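Local coordinates for protein putative angiotensinogen (Lampetra fluviatilis, PDB 5INW) that acts as a heparin-binding serpin that inhibits thrombin, heparin promoting this inhibition through a template mechanism, at residues A114-V119 with L240-V245; N174-K179 with F196-R201; K180-Y185 with R381-Q386; V203-S208 with T236-V241. The protein carries 1 engineered substitution. All coordinates share one frame; numbering follows the deposited sequence.

Interaction 1: residues A114-V119 with L240-V245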
loop_
_atom_site.group_PDB
_atom_site.type_symbol
_atom_site.label_atom_id
_atom_site.label_comp_id
_atom_site.label_asym_id
_atom_site.label_seq_id
_atom_site.Cartn_x
_atom_site.Cartn_y
_atom_site.Cartn_z
ATOM N N ALA A 114 4.119 3.870 -5.215
ATOM C CA ALA A 114 4.177 5.046 -6.118
ATOM C C ALA A 114 5.265 6.044 -5.701
ATOM O O ALA A 114 5.897 6.670 -6.561
ATOM C CB ALA A 114 2.833 5.737 -6.200
ATOM N N SER A 115 5.456 6.197 -4.385
ATOM C CA SER A 115 6.480 7.075 -3.903
ATOM C C SER A 115 7.851 6.577 -4.265
ATOM O O SER A 115 8.699 7.373 -4.691
ATOM C CB SER A 115 6.404 7.228 -2.414
ATOM O OG SER A 115 5.185 7.798 -2.118
ATOM N N ALA A 116 8.089 5.293 -4.067
ATOM C CA ALA A 116 9.393 4.763 -4.374
ATOM C C ALA A 116 9.664 4.890 -5.877
ATOM O O ALA A 116 10.749 5.297 -6.281
ATOM C CB ALA A 116 9.538 3.335 -3.883
ATOM N N LEU A 117 8.663 4.606 -6.700
ATOM C CA LEU A 117 8.828 4.724 -8.162
ATOM C C LEU A 117 8.893 6.160 -8.677
ATOM O O LEU A 117 9.455 6.406 -9.733
ATOM C CB LEU A 117 7.678 4.034 -8.861
ATOM C CG LEU A 117 7.508 2.537 -8.592
ATOM C CD1 LEU A 117 6.206 2.109 -9.236
ATOM C CD2 LEU A 117 8.657 1.721 -9.139
ATOM N N GLY A 118 8.292 7.102 -7.951
ATOM C CA GLY A 118 8.445 8.526 -8.249
ATOM C C GLY A 118 9.897 8.923 -8.123
ATOM O O GLY A 118 10.416 9.657 -8.940
ATOM N N VAL A 119 10.575 8.406 -7.111
ATOM C CA VAL A 119 11.982 8.731 -6.921
ATOM C C VAL A 119 12.806 8.200 -8.127
ATOM O O VAL A 119 13.607 8.885 -8.710
ATOM C CB VAL A 119 12.524 8.146 -5.592
ATOM C CG1 VAL A 119 14.017 8.413 -5.487
ATOM C CG2 VAL A 119 11.814 8.761 -4.373
ATOM N N LEU A 240 22.611 2.798 -5.160
ATOM C CA LEU A 240 21.613 3.482 -4.320
ATOM C C LEU A 240 20.568 2.524 -3.801
ATOM O O LEU A 240 20.355 1.466 -4.391
ATOM C CB LEU A 240 20.847 4.546 -5.083
ATOM C CG LEU A 240 21.575 5.807 -5.486
ATOM C CD1 LEU A 240 22.147 5.612 -6.895
ATOM C CD2 LEU A 240 20.619 7.006 -5.396
ATOM N N VAL A 241 19.904 2.944 -2.721
ATOM C CA VAL A 241 18.743 2.265 -2.168
ATOM C C VAL A 241 17.697 3.311 -1.849
ATOM O O VAL A 241 17.995 4.216 -1.108
ATOM C CB VAL A 241 19.105 1.517 -0.881
ATOM C CG1 VAL A 241 17.882 0.809 -0.312
ATOM C CG2 VAL A 241 20.159 0.502 -1.204
ATOM N N ILE A 242 16.485 3.164 -2.368
ATOM C CA ILE A 242 15.382 4.102 -2.151
ATOM C C ILE A 242 14.396 3.400 -1.265
ATOM O O ILE A 242 14.155 2.257 -1.452
ATOM C CB ILE A 242 14.670 4.424 -3.484
ATOM C CG1 ILE A 242 15.607 5.255 -4.375
ATOM C CG2 ILE A 242 13.368 5.186 -3.296
ATOM C CD1 ILE A 242 15.238 5.220 -5.842
ATOM N N VAL A 243 13.828 4.117 -0.311
ATOM C CA VAL A 243 12.932 3.527 0.699
ATOM C C VAL A 243 11.730 4.418 0.878
ATOM O O VAL A 243 11.858 5.622 1.071
ATOM C CB VAL A 243 13.642 3.435 2.069
ATOM C CG1 VAL A 243 12.653 3.166 3.181
ATOM C CG2 VAL A 243 14.747 2.402 2.008
ATOM N N ASN A 244 10.559 3.838 0.775
ATOM C CA ASN A 244 9.363 4.466 1.316
ATOM C C ASN A 244 8.858 3.559 2.423
ATOM O O ASN A 244 8.798 2.337 2.279
ATOM C CB ASN A 244 8.228 4.616 0.289
ATOM C CG ASN A 244 7.008 5.188 0.916
ATOM O OD1 ASN A 244 6.194 4.474 1.501
ATOM N ND2 ASN A 244 6.949 6.504 0.954
ATOM N N VAL A 245 8.459 4.196 3.498
ATOM C CA VAL A 245 7.593 3.574 4.475
ATOM C C VAL A 245 6.345 4.422 4.685
ATOM O O VAL A 245 6.390 5.635 4.593
ATOM C CB VAL A 245 8.282 3.380 5.828
ATOM C CG1 VAL A 245 9.580 2.677 5.595
ATOM C CG2 VAL A 245 8.518 4.711 6.514
#
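Asn244 OD1 is gripped by one hydrogen bond, with Ser112 OG on the helix, and ND2 of the same amide by one more, with OD1 of Asn174 in the neighbouring strand; with two bonds in all, the amide is the best-held polar group here. CG stands anti to the backbone N (chi1 177°), which carries the amide off the strand toward helix 110-122. Ser115 meets it there through carbon, not through its hydroxyl. Ser115 CB lies 3.5 Å from Asn244 ND2, whereas Ser115 OG, anti to its own carbonyl carbon (chi1 -62°), bonds to Leu111 O one helical turn earlier. Both polar ends at this point are therefore satisfied, although no hydrogen bond joins the two segments.

In serpin terms helix 110-122 is helix B and strand 238-251 the third strand of sheet A, so the Asn and Ser groups probably correspond to the shutter region, as in other serpins. Strand 405-417, the inserted reactive-loop strand of this cleaved serpin, lies on the other flank of strand 238-251. The helix segment crosses the strand segment at 151°, with a closest axis approach of 7.6 Å. The nearest CA atoms, of Ala116 and Asn244, are 5.7 Å apart.

Two residues along the strand from Asn244, Ile242 points its CB at the helix and fills the apolar half. Its CD1 meets Val119 CG1 tip to tip at 3.4 Å. The other branch, Ile242 CG2, sits 3.8 Å from Val119 CB and 4.3 Å from Ala116 CB, spanning successive turns of the helix.

Interaction 2: residues N174-K179 with F196-R201; sequences NVVFSK and FKSNVR
Two straightforward backbone bonds hold the tight end of this contact. Arg201 N gives its hydrogen to Val176 O at 2.9 Å, nearly along the C=O axis, and Arg201 O in turn accepts from Ser178 N, also at 2.9 Å. Arg201 thus brackets Phe177, the parallel pattern in which one residue bonds to both neighbours of its opposite number. The CA atoms of that Phe177–Arg201 pair are 4.9 Å apart. Beside them the aliphatic groups close in, with Val200 CG1 3.6 Å from Ser178 CB.

At the other end a side chain replaces the strand pairing. Asn174 has CG anti to its carbonyl carbon (chi1 -55°), and its ND2 reaches Phe196 O at 2.8 Å with an N-H...O angle of 174°. The acceptor lies in the Asn174 amide plane and the donor on a carbonyl lone pair of Phe196. The same nitrogen stands at the edge of the Phe196 ring, whose plane is turned 83° from the amide, while Asn174 OD1 is held by Asn244.

Between these ends the pairing is loose: Ser198 OG gets only a weak bond from Val176 N, and donates to Asn199 O from above that carbonyl plane. On the solvent side Lys197, with positive phi just after the helix, and Asn199 turn outward. Arg201 CB comes within 4.1 Å of Phe177 CD1; beyond it the chain bends at chi2 and its tip leads away. Strand 168-179, helix 186-196 and strand 200-203 make a beta-alpha-beta crossover, here at the edge of serpin sheet A.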
loop_
_atom_site.group_PDB
_atom_site.type_symbol
_atom_site.label_atom_id
_atom_site.label_comp_id
_atom_site.label_asym_id
_atom_site.label_seq_id
_atom_site.Cartn_x
_atom_site.Cartn_y
_atom_site.Cartn_z
ATOM N N ASN A 174 9.996 9.073 2.841
ATOM C CA ASN A 174 10.988 8.604 1.887
ATOM C C ASN A 174 12.412 8.832 2.373
ATOM O O ASN A 174 12.728 9.848 2.974
ATOM C CB ASN A 174 10.865 9.340 0.591
ATOM C CG ASN A 174 9.491 9.257 0.033
ATOM O OD1 ASN A 174 8.980 8.169 -0.313
ATOM N ND2 ASN A 174 8.878 10.413 -0.104
ATOM N N VAL A 175 13.277 7.875 2.076
ATOM C CA VAL A 175 14.700 7.963 2.406
ATOM C C VAL A 175 15.481 7.419 1.252
ATOM O O VAL A 175 15.055 6.431 0.650
ATOM C CB VAL A 175 15.050 7.186 3.683
ATOM C CG1 VAL A 175 16.514 7.388 4.030
ATOM C CG2 VAL A 175 14.212 7.704 4.854
ATOM N N VAL A 176 16.562 8.108 0.891
ATOM C CA VAL A 176 17.390 7.706 -0.209
ATOM C C VAL A 176 18.834 7.617 0.235
ATOM O O VAL A 176 19.490 8.617 0.622
ATOM C CB VAL A 176 17.258 8.665 -1.413
ATOM C CG1 VAL A 176 18.220 8.272 -2.530
ATOM C CG2 VAL A 176 15.803 8.701 -1.938
ATOM N N PHE A 177 19.365 6.413 0.155
ATOM C CA PHE A 177 20.779 6.192 0.441
ATOM C C PHE A 177 21.566 6.133 -0.864
ATOM O O PHE A 177 21.104 5.559 -1.847
ATOM C CB PHE A 177 20.945 4.890 1.235
ATOM C CG PHE A 177 20.188 4.863 2.509
ATOM C CD1 PHE A 177 20.660 5.556 3.616
ATOM C CD2 PHE A 177 18.970 4.143 2.603
ATOM C CE1 PHE A 177 19.984 5.525 4.822
ATOM C CE2 PHE A 177 18.265 4.108 3.831
ATOM C CZ PHE A 177 18.776 4.823 4.945
ATOM N N SER A 178 22.782 6.645 -0.844
ATOM C CA SER A 178 23.639 6.669 -2.030
ATOM C C SER A 178 25.061 6.194 -1.712
ATOM O O SER A 178 25.588 6.446 -0.617
ATOM C CB SER A 178 23.630 8.092 -2.611
ATOM O OG SER A 178 24.649 8.278 -3.564
ATOM N N LYS A 179 25.690 5.541 -2.701
ATOM C CA LYS A 179 27.133 5.128 -2.590
ATOM C C LYS A 179 28.042 6.302 -2.268
ATOM O O LYS A 179 27.885 7.398 -2.817
ATOM C CB LYS A 179 27.635 4.466 -3.856
ATOM C CG LYS A 179 28.891 3.643 -3.705
ATOM C CD LYS A 179 29.287 3.051 -5.058
ATOM C CE LYS A 179 30.084 1.758 -4.941
ATOM N NZ LYS A 179 31.487 1.977 -4.496
ATOM N N PHE A 196 9.761 14.713 -2.562
ATOM C CA PHE A 196 9.709 13.508 -1.702
ATOM C C PHE A 196 10.179 13.727 -0.235
ATOM O O PHE A 196 10.082 12.836 0.542
ATOM C CB PHE A 196 10.439 12.344 -2.409
ATOM C CG PHE A 196 9.911 12.064 -3.783
ATOM C CD1 PHE A 196 8.679 11.394 -3.974
ATOM C CD2 PHE A 196 10.588 12.504 -4.915
ATOM C CE1 PHE A 196 8.153 11.171 -5.244
ATOM C CE2 PHE A 196 10.067 12.261 -6.196
ATOM C CZ PHE A 196 8.853 11.602 -6.346
ATOM N N LYS A 197 10.659 14.920 0.108
ATOM C CA LYS A 197 11.102 15.292 1.445
ATOM C C LYS A 197 12.230 14.481 1.950
ATOM O O LYS A 197 12.299 14.220 3.130
ATOM C CB LYS A 197 9.965 15.250 2.446
ATOM C CG LYS A 197 8.712 15.962 2.015
ATOM C CD LYS A 197 8.778 17.466 2.200
ATOM C CE LYS A 197 8.375 18.176 0.902
ATOM N NZ LYS A 197 7.984 19.623 1.046
ATOM N N SER A 198 13.098 14.024 1.069
ATOM C CA SER A 198 14.256 13.226 1.472
ATOM C C SER A 198 15.511 13.967 1.128
ATOM O O SER A 198 15.692 14.388 0.006
ATOM C CB SER A 198 14.306 11.889 0.755
ATOM O OG SER A 198 15.445 11.177 1.234
ATOM N N ASN A 199 16.384 14.123 2.107
ATOM C CA ASN A 199 17.790 14.381 1.840
ATOM C C ASN A 199 18.491 13.092 1.663
ATOM O O ASN A 199 17.979 12.072 2.093
ATOM C CB ASN A 199 18.428 15.218 2.903
ATOM C CG ASN A 199 18.342 16.694 2.558
ATOM O OD1 ASN A 199 17.497 17.397 3.086
ATOM N ND2 ASN A 199 19.195 17.162 1.604
ATOM N N VAL A 200 19.552 13.121 0.869
ATOM C CA VAL A 200 20.226 11.912 0.412
ATOM C C VAL A 200 21.306 11.659 1.384
ATOM O O VAL A 200 22.096 12.541 1.608
ATOM C CB VAL A 200 20.876 12.092 -0.980
ATOM C CG1 VAL A 200 21.744 10.889 -1.331
ATOM C CG2 VAL A 200 19.810 12.278 -2.032
ATOM N N ARG A 201 21.307 10.480 1.991
ATOM C CA ARG A 201 22.359 10.118 2.951
ATOM C C ARG A 201 23.323 9.195 2.215
ATOM O O ARG A 201 22.896 8.294 1.499
ATOM C CB ARG A 201 21.780 9.459 4.228
ATOM C CG ARG A 201 20.642 10.209 4.961
ATOM C CD ARG A 201 21.011 11.619 5.458
ATOM N NE ARG A 201 19.866 12.565 5.575
ATOM C CZ ARG A 201 19.907 13.794 6.137
ATOM N NH1 ARG A 201 21.032 14.285 6.645
ATOM N NH2 ARG A 201 18.809 14.550 6.202
#

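Interaction 3: residues K180-Y185 with R381-Q386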
loop_
_atom_site.group_PDB
_atom_site.type_symbol
_atom_site.label_atom_id
_atom_site.label_comp_id
_atom_site.label_asym_id
_atom_site.label_seq_id
_atom_site.Cartn_x
_atom_site.Cartn_y
_atom_site.Cartn_z
ATOM N N LYS A 180 28.957 6.073 -1.341
ATOM C CA LYS A 180 29.746 7.155 -0.753
ATOM C C LYS A 180 30.608 7.862 -1.768
ATOM O O LYS A 180 30.671 9.080 -1.770
ATOM C CB LYS A 180 30.626 6.653 0.398
ATOM C CG LYS A 180 31.151 7.776 1.288
ATOM C CD LYS A 180 31.992 7.226 2.426
ATOM C CE LYS A 180 33.406 6.998 1.927
ATOM N NZ LYS A 180 34.327 6.536 2.987
ATOM N N GLY A 181 31.239 7.129 -2.649
ATOM C CA GLY A 181 31.989 7.813 -3.710
ATOM C C GLY A 181 31.197 8.538 -4.817
ATOM O O GLY A 181 31.754 9.294 -5.572
ATOM N N LEU A 182 29.899 8.301 -4.910
ATOM C CA LEU A 182 29.171 8.459 -6.153
ATOM C C LEU A 182 28.577 9.854 -6.275
ATOM O O LEU A 182 27.672 10.206 -5.504
ATOM C CB LEU A 182 28.060 7.398 -6.239
ATOM C CG LEU A 182 27.129 7.516 -7.424
ATOM C CD1 LEU A 182 27.896 7.184 -8.693
ATOM C CD2 LEU A 182 25.914 6.621 -7.267
ATOM N N TRP A 183 29.016 10.569 -7.314
ATOM C CA TRP A 183 28.573 11.922 -7.630
ATOM C C TRP A 183 27.136 11.860 -8.177
ATOM O O TRP A 183 26.828 11.072 -9.061
ATOM C CB TRP A 183 29.505 12.639 -8.663
ATOM C CG TRP A 183 30.932 13.026 -8.077
ATOM C CD1 TRP A 183 31.687 12.277 -7.204
ATOM C CD2 TRP A 183 31.666 14.281 -8.240
ATOM N NE1 TRP A 183 32.824 12.960 -6.828
ATOM C CE2 TRP A 183 32.843 14.187 -7.438
ATOM C CE3 TRP A 183 31.449 15.465 -8.984
ATOM C CZ2 TRP A 183 33.812 15.223 -7.376
ATOM C CZ3 TRP A 183 32.417 16.503 -8.913
ATOM C CH2 TRP A 183 33.581 16.363 -8.113
ATOM N N LEU A 184 26.278 12.721 -7.638
ATOM C CA LEU A 184 24.897 12.844 -8.041
ATOM C C LEU A 184 24.657 14.213 -8.649
ATOM O O LEU A 184 25.237 15.235 -8.212
ATOM C CB LEU A 184 24.006 12.648 -6.824
ATOM C CG LEU A 184 24.224 11.328 -6.057
ATOM C CD1 LEU A 184 23.254 11.285 -4.903
ATOM C CD2 LEU A 184 24.001 10.054 -6.876
ATOM N N TYR A 185 23.819 14.249 -9.668
ATOM C CA TYR A 185 23.412 15.514 -10.216
ATOM C C TYR A 185 22.536 16.236 -9.226
ATOM O O TYR A 185 21.721 15.610 -8.540
ATOM C CB TYR A 185 22.635 15.323 -11.502
ATOM C CG TYR A 185 23.460 14.812 -12.657
ATOM C CD1 TYR A 185 24.554 15.544 -13.153
ATOM C CD2 TYR A 185 23.120 13.644 -13.278
ATOM C CE1 TYR A 185 25.297 15.091 -14.228
ATOM C CE2 TYR A 185 23.828 13.185 -14.349
ATOM C CZ TYR A 185 24.916 13.888 -14.833
ATOM O OH TYR A 185 25.533 13.358 -15.956
ATOM N N ARG A 381 19.672 10.686 -15.259
ATOM C CA ARG A 381 19.407 11.915 -14.501
ATOM C C ARG A 381 19.934 11.804 -13.087
ATOM O O ARG A 381 20.066 12.826 -12.421
ATOM C CB ARG A 381 17.910 12.286 -14.450
ATOM C CG ARG A 381 17.305 12.965 -15.695
ATOM C CD ARG A 381 15.835 13.363 -15.437
ATOM N NE ARG A 381 15.094 13.697 -16.657
ATOM C CZ ARG A 381 14.680 14.915 -17.045
ATOM N NH1 ARG A 381 14.864 16.016 -16.303
ATOM N NH2 ARG A 381 14.037 15.040 -18.214
ATOM N N ILE A 382 20.225 10.587 -12.621
ATOM C CA ILE A 382 20.807 10.379 -11.287
ATOM C C ILE A 382 22.277 10.737 -11.262
ATOM O O ILE A 382 22.726 11.506 -10.426
ATOM C CB ILE A 382 20.668 8.920 -10.788
ATOM C CG1 ILE A 382 19.201 8.521 -10.704
ATOM C CG2 ILE A 382 21.254 8.718 -9.382
ATOM C CD1 ILE A 382 18.978 7.059 -10.366
ATOM N N THR A 383 23.029 10.114 -12.154
ATOM C CA THR A 383 24.478 10.368 -12.278
ATOM C C THR A 383 24.979 9.959 -13.634
ATOM O O THR A 383 24.421 9.076 -14.237
ATOM C CB THR A 383 25.278 9.605 -11.220
ATOM O OG1 THR A 383 26.667 9.838 -11.418
ATOM C CG2 THR A 383 25.017 8.119 -11.280
ATOM N N GLY A 384 25.996 10.619 -14.141
ATOM C CA GLY A 384 26.653 10.168 -15.339
ATOM C C GLY A 384 27.848 9.305 -15.020
ATOM O O GLY A 384 28.365 8.679 -15.910
ATOM N N MET A 385 28.311 9.290 -13.767
ATOM C CA MET A 385 29.541 8.559 -13.354
ATOM C C MET A 385 29.414 7.054 -13.571
ATOM O O MET A 385 30.432 6.386 -13.648
ATOM C CB MET A 385 29.864 8.775 -11.857
ATOM C CG MET A 385 31.154 9.475 -11.465
ATOM S SD MET A 385 31.407 9.002 -9.708
ATOM C CE MET A 385 32.419 7.502 -9.793
ATOM N N GLN A 386 28.178 6.540 -13.596
ATOM C CA GLN A 386 27.873 5.127 -13.747
ATOM C C GLN A 386 26.548 4.900 -14.489
ATOM O O GLN A 386 25.654 5.748 -14.449
ATOM C CB GLN A 386 27.715 4.475 -12.375
ATOM C CG GLN A 386 28.958 4.220 -11.526
ATOM C CD GLN A 386 28.643 3.457 -10.231
ATOM O OE1 GLN A 386 27.532 3.077 -9.984
ATOM N NE2 GLN A 386 29.654 3.172 -9.453
#
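Thr383 has OG1 anti to its backbone N (chi1 178°), and this torsion places the hydroxyl between the two loops. From there OG1 donates to Trp183 O at 2.7 Å, nearly along the C=O axis, and accepts from Met385 N at 2.9 Å, closing an ST turn. With CG anti to its own backbone N (chi1 175°), Leu182 sends CD1 obliquely to Thr383 CG2 at 4.0 Å and also touches Met385 CB.

A second bond runs backbone to backbone. Tyr185 N, the N-cap residue of helix 186-196, donates to Ile382 O at 3.0 Å with an N-H...O angle of 167°, from above the carbonyl plane. The Leu184 and Ile382 side chains lie side by side, pointing the same way, with Leu184 CD2 4.0 Å from Ile382 CG2. Tyr185 CG is anti to its carbonyl carbon, which swings the ring along the 381-384 backbone; an edge faces Arg381 O, with CD2 at 3.3 Å. Its OH comes near Gly384 N without a bonding angle.

On the outer side Met385, bent at chi3, makes a Met-aromatic contact: SD is 4.9 Å from the centroid of the Trp183 five-membered ring, oblique to it. The loop between strand 168-179 and helix 186-196 is thereby tied to the loop between helix 361-369 and strand 389-401. Gln386 continues the link inward, bonding Ser239 through OE1.

The buried Thr383 hydroxyl, acting as donor and acceptor at once, thus both fixes the turn and fastens it to the other loop, without any charged pair between the two segments.

Interaction 4: residues V203-S208 with T236-V241; sequences VDFGDS and TDTSLV
The Phe205 ring carries the largest share of the contact. Thr238 CG2 sits over the centre of one face, 4.1 Å from the centroid and only 4° off the ring normal, a clear CH-pi contact. Val203 CB lies against the opposite face, offset toward the rim, so the ring is clasped from both sides. The Phe205 and Val241 side chains cross obliquely, Phe205 CE1 meeting Val241 CG2 at 4.1 Å, and CD2 of the ring lies near Thr238 O. Nearer the surface, Thr236 CG2 reaches Gly206 CA at 4.1 Å.

The ring gets there because CG is anti to its carbonyl carbon (chi1 -59°), with CB directed at segment 236-241. Around it, Phe177 of the adjacent strand, Met215 of helix 208-221 and Val234 also touch Phe205. Just beyond Thr238, Ser239 and Leu240 both face Ile416 in a classic beta bulge, and Ser239 OG is bonded to Gln386. The contact thus joins the turn before helix 208-221, helix F of the serpin fold, to the start of the third strand of sheet A.

No hydrogen bond crosses between the segments, so their direct contact rests mainly on apolar and CH-pi packing.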
loop_
_atom_site.group_PDB
_atom_site.type_symbol
_atom_site.label_atom_id
_atom_site.label_comp_id
_atom_site.label_asym_id
_atom_site.label_seq_id
_atom_site.Cartn_x
_atom_site.Cartn_y
_atom_site.Cartn_z
ATOM N N VAL A 203 26.510 6.323 2.070
ATOM C CA VAL A 203 26.775 5.084 2.796
ATOM C C VAL A 203 27.858 4.317 2.119
ATOM O O VAL A 203 27.962 4.362 0.885
ATOM C CB VAL A 203 25.554 4.165 2.802
ATOM C CG1 VAL A 203 25.847 2.852 3.514
ATOM C CG2 VAL A 203 24.383 4.851 3.462
ATOM N N ASP A 204 28.684 3.651 2.940
ATOM C CA ASP A 204 29.721 2.756 2.466
ATOM C C ASP A 204 29.072 1.382 2.392
ATOM O O ASP A 204 29.028 0.646 3.377
ATOM C CB ASP A 204 30.919 2.776 3.411
ATOM C CG ASP A 204 32.096 1.912 2.925
ATOM O OD1 ASP A 204 32.030 1.264 1.860
ATOM O OD2 ASP A 204 33.116 1.877 3.643
ATOM N N PHE A 205 28.530 1.046 1.227
ATOM C CA PHE A 205 27.895 -0.258 1.033
ATOM C C PHE A 205 28.934 -1.360 0.932
ATOM O O PHE A 205 28.552 -2.532 0.964
ATOM C CB PHE A 205 27.032 -0.289 -0.244
ATOM C CG PHE A 205 25.914 0.726 -0.269
ATOM C CD1 PHE A 205 24.841 0.604 0.563
ATOM C CD2 PHE A 205 25.918 1.768 -1.197
ATOM C CE1 PHE A 205 23.790 1.502 0.497
ATOM C CE2 PHE A 205 24.864 2.668 -1.267
ATOM C CZ PHE A 205 23.795 2.530 -0.418
ATOM N N GLY A 206 30.202 -1.011 0.682
ATOM C CA GLY A 206 31.307 -1.974 0.674
ATOM C C GLY A 206 31.442 -2.722 1.995
ATOM O O GLY A 206 31.517 -3.938 2.010
ATOM N N ASP A 207 31.449 -1.984 3.093
ATOM C CA ASP A 207 31.341 -2.544 4.423
ATOM C C ASP A 207 29.886 -2.795 4.723
ATOM O O ASP A 207 29.257 -2.039 5.455
ATOM C CB ASP A 207 31.923 -1.560 5.428
ATOM C CG ASP A 207 31.938 -2.101 6.854
ATOM O OD1 ASP A 207 31.511 -3.293 7.103
ATOM O OD2 ASP A 207 32.381 -1.295 7.720
ATOM N N SER A 208 29.349 -3.887 4.187
ATOM C CA SER A 208 27.885 -4.097 4.151
ATOM C C SER A 208 27.166 -4.515 5.459
ATOM O O SER A 208 25.962 -4.248 5.604
ATOM C CB SER A 208 27.531 -5.090 3.040
ATOM O OG SER A 208 27.995 -6.391 3.370
ATOM N N THR A 236 27.729 -4.949 -2.255
ATOM C CA THR A 236 28.877 -4.015 -2.378
ATOM C C THR A 236 28.716 -3.055 -3.564
ATOM O O THR A 236 28.891 -1.824 -3.425
ATOM C CB THR A 236 30.171 -4.836 -2.585
ATOM O OG1 THR A 236 30.374 -5.669 -1.428
ATOM C CG2 THR A 236 31.443 -3.936 -2.873
ATOM N N ASP A 237 28.350 -3.640 -4.710
ATOM C CA ASP A 237 28.143 -2.906 -5.968
ATOM C C ASP A 237 26.788 -2.202 -6.046
ATOM O O ASP A 237 26.378 -1.723 -7.100
ATOM C CB ASP A 237 28.290 -3.848 -7.177
ATOM C CG ASP A 237 29.664 -4.568 -7.232
ATOM O OD1 ASP A 237 30.484 -4.470 -6.264
ATOM O OD2 ASP A 237 29.910 -5.242 -8.268
ATOM N N THR A 238 26.075 -2.174 -4.931
ATOM C CA THR A 238 24.962 -1.301 -4.770
ATOM C C THR A 238 25.425 0.119 -4.772
ATOM O O THR A 238 26.395 0.515 -4.071
ATOM C CB THR A 238 24.201 -1.592 -3.479
ATOM O OG1 THR A 238 23.689 -2.918 -3.585
ATOM C CG2 THR A 238 23.019 -0.617 -3.293
ATOM N N SER A 239 24.661 0.877 -5.533
ATOM C CA SER A 239 24.927 2.257 -5.784
ATOM C C SER A 239 23.885 3.197 -5.187
ATOM O O SER A 239 24.262 4.277 -4.723
ATOM C CB SER A 239 25.083 2.460 -7.283
ATOM O OG SER A 239 26.453 2.271 -7.613
ATOM N N LEU A 240 22.611 2.798 -5.160
ATOM C CA LEU A 240 21.613 3.482 -4.320
ATOM C C LEU A 240 20.568 2.524 -3.801
ATOM O O LEU A 240 20.355 1.466 -4.391
ATOM C CB LEU A 240 20.847 4.546 -5.083
ATOM C CG LEU A 240 21.575 5.807 -5.486
ATOM C CD1 LEU A 240 22.147 5.612 -6.895
ATOM C CD2 LEU A 240 20.619 7.006 -5.396
ATOM N N VAL A 241 19.904 2.944 -2.721
ATOM C CA VAL A 241 18.743 2.265 -2.168
ATOM C C VAL A 241 17.697 3.311 -1.849
ATOM O O VAL A 241 17.995 4.216 -1.108
ATOM C CB VAL A 241 19.105 1.517 -0.881
ATOM C CG1 VAL A 241 17.882 0.809 -0.312
ATOM C CG2 VAL A 241 20.159 0.502 -1.204
#

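Overall arrangement
All four contacts lie on one side of the chain's centre, along serpin sheet A, which is part of the large mixed sheet. Interactions 1 and 2, centres about 9 Å apart, meet through neighbouring strands 238-251 and 168-179, toward the middle of the chain. Interactions 3 and 4 sit at the loops by the strand ends; interaction 3 lies about 14 Å from both 2 and 4. Interaction 4 shares Leu240 and Val241 with interaction 1, about 17 Å between centres. Along the chain, interaction 2 is nested inside the loop closed by interaction 1, interaction 4 inside that closed by interaction 3, and interactions 1 and 3 cross. Strand 238-251 thereby connects helix 110-122 with these loops.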